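PDB 5D4N: nitrogen regulatory protein P-II from Thiomonas intermedia, which binds adenine nucleotides and bicarbonate as a PII-like signalling protein associated with the carboxysome, and probably regulates partner proteins. Local coordinates for residues P8-E13 / V70-V75. Sequence-based numbering, arbitrary orientation.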
# COMPACT_ATOMS: atom_id res chain seq x y z
N PRO A 8 -5.06 -11.25 -13.56
CA PRO A 8 -3.82 -10.91 -12.84
C PRO A 8 -3.13 -9.68 -13.39
O PRO A 8 -3.13 -9.40 -14.61
CB PRO A 8 -2.95 -12.15 -13.03
CG PRO A 8 -3.42 -12.72 -14.34
CD PRO A 8 -4.89 -12.46 -14.41
N LEU A 9 -2.50 -8.94 -12.49
CA LEU A 9 -1.71 -7.77 -12.90
C LEU A 9 -0.62 -7.62 -11.84
O LEU A 9 -0.64 -8.34 -10.84
CB LEU A 9 -2.57 -6.50 -12.91
CG LEU A 9 -2.36 -5.48 -14.03
CD1 LEU A 9 -2.88 -5.93 -15.39
CD2 LEU A 9 -2.99 -4.16 -13.66
N LYS A 10 0.32 -6.70 -12.05
CA LYS A 10 1.35 -6.43 -11.03
C LYS A 10 1.09 -5.04 -10.48
O LYS A 10 0.44 -4.22 -11.16
CB LYS A 10 2.74 -6.49 -11.69
CG LYS A 10 3.09 -7.89 -12.26
CD LYS A 10 3.37 -8.92 -11.17
CE LYS A 10 3.63 -10.27 -11.81
NZ LYS A 10 4.06 -11.29 -10.84
N LYS A 11 1.52 -4.77 -9.25
CA LYS A 11 1.37 -3.43 -8.69
C LYS A 11 2.69 -3.05 -8.08
O LYS A 11 3.21 -3.75 -7.20
CB LYS A 11 0.27 -3.36 -7.63
CG LYS A 11 -0.15 -1.92 -7.28
CD LYS A 11 -0.83 -1.83 -5.92
CE LYS A 11 0.12 -1.94 -4.76
NZ LYS A 11 -0.63 -1.79 -3.47
N LEU A 12 3.25 -1.95 -8.57
CA LEU A 12 4.50 -1.45 -7.99
C LEU A 12 4.20 -0.44 -6.92
O LEU A 12 3.29 0.38 -7.05
CB LEU A 12 5.33 -0.73 -9.07
CG LEU A 12 5.68 -1.54 -10.33
CD1 LEU A 12 6.60 -0.72 -11.24
CD2 LEU A 12 6.30 -2.84 -10.00
N GLU A 13 5.02 -0.45 -5.86
CA GLU A 13 5.05 0.63 -4.87
C GLU A 13 6.48 1.18 -4.99
O GLU A 13 7.43 0.43 -4.77
CB GLU A 13 4.82 0.14 -3.44
CG GLU A 13 3.34 -0.22 -3.27
CD GLU A 13 2.96 -0.73 -1.89
OE1 GLU A 13 3.86 -1.05 -1.08
OE2 GLU A 13 1.74 -0.86 -1.64
N VAL A 70 0.41 -2.24 -13.24
CA VAL A 70 0.96 -2.44 -14.58
C VAL A 70 0.82 -3.88 -15.02
O VAL A 70 0.90 -4.79 -14.20
CB VAL A 70 2.45 -2.01 -14.62
CG1 VAL A 70 2.63 -0.57 -14.17
CG2 VAL A 70 3.37 -2.92 -13.79
N PRO A 71 0.71 -4.12 -16.34
CA PRO A 71 0.76 -5.50 -16.84
C PRO A 71 2.14 -6.09 -16.52
O PRO A 71 3.13 -5.34 -16.49
CB PRO A 71 0.60 -5.34 -18.36
CG PRO A 71 0.12 -3.94 -18.57
CD PRO A 71 0.65 -3.14 -17.45
N GLU A 72 2.25 -7.41 -16.31
CA GLU A 72 3.52 -8.05 -15.99
C GLU A 72 4.64 -7.72 -17.00
O GLU A 72 5.79 -7.54 -16.59
CB GLU A 72 3.37 -9.56 -15.79
CG GLU A 72 4.64 -10.22 -15.27
CD GLU A 72 4.65 -11.72 -15.04
OE1 GLU A 72 3.58 -12.36 -15.16
OE2 GLU A 72 5.73 -12.25 -14.70
N GLU A 73 4.29 -7.61 -18.31
CA GLU A 73 5.28 -7.32 -19.35
C GLU A 73 6.01 -5.97 -19.19
O GLU A 73 7.08 -5.77 -19.76
CB GLU A 73 4.70 -7.49 -20.77
CG GLU A 73 3.46 -6.67 -21.07
CD GLU A 73 2.11 -7.30 -20.78
OE1 GLU A 73 2.00 -8.08 -19.80
OE2 GLU A 73 1.14 -6.91 -21.47
N LEU A 74 5.43 -5.04 -18.41
CA LEU A 74 6.07 -3.74 -18.20
C LEU A 74 7.02 -3.74 -17.01
O LEU A 74 7.83 -2.81 -16.88
CB LEU A 74 5.03 -2.62 -18.05
CG LEU A 74 4.12 -2.27 -19.23
CD1 LEU A 74 3.40 -0.95 -18.96
CD2 LEU A 74 4.87 -2.25 -20.59
N VAL A 75 6.95 -4.77 -16.14
CA VAL A 75 7.77 -4.84 -14.93
C VAL A 75 9.29 -4.79 -15.23
O VAL A 75 9.96 -3.90 -14.71
CB VAL A 75 7.34 -5.94 -13.93
CG1 VAL A 75 8.28 -6.01 -12.75
CG2 VAL A 75 5.91 -5.72 -13.46
O HOH W 1 -0.24 -8.89 -15.83
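Lys10 sets its CG anti to its carbonyl carbon (chi1 -63°) and its chain bends at chi2 (-72°), which places CD, while Glu72 turns CG anti to its own backbone N (chi1 -172°), and the two chains run side by side, pointing the same way. Lys10 CE rests 3.6 Å from Glu72 CG, an apolar contact between the methylenes of two long chains whose charged ends reach beyond it. Lys10 NZ stays 4.3 Å from Glu72 OE2, too far for a salt bridge; its ion pair is with Asp97 on strand 92-100. Val75 crosses the lysine at about a right angle, its CG2 3.7 Å from Lys10 CB.

In the backbone, Lys10 and Val70 form an antiparallel hydrogen-bonded pair: Lys10 N to Val70 O and Val70 N to Lys10 O are both 2.9 Å. Branched Val70, on the same face as Lys10, packs against Leu12 and Leu78. Pro71 has no N-H to continue the pairing, and a water joins Pro8 O to Glu72 N. Buried Leu9, suitably apolar, lays CG 3.3 Å from Val70 O and CD1 against Pro71 CA; an alanine here would probably open a gap beside Pro71 and Phe106, near the AMP pocket. In this ferredoxin-like PII fold, sheet pairing thus yields to helix, and the lysine's charge is probably balanced chiefly by Asp97, with Glu72 adding a weaker electrostatic pull.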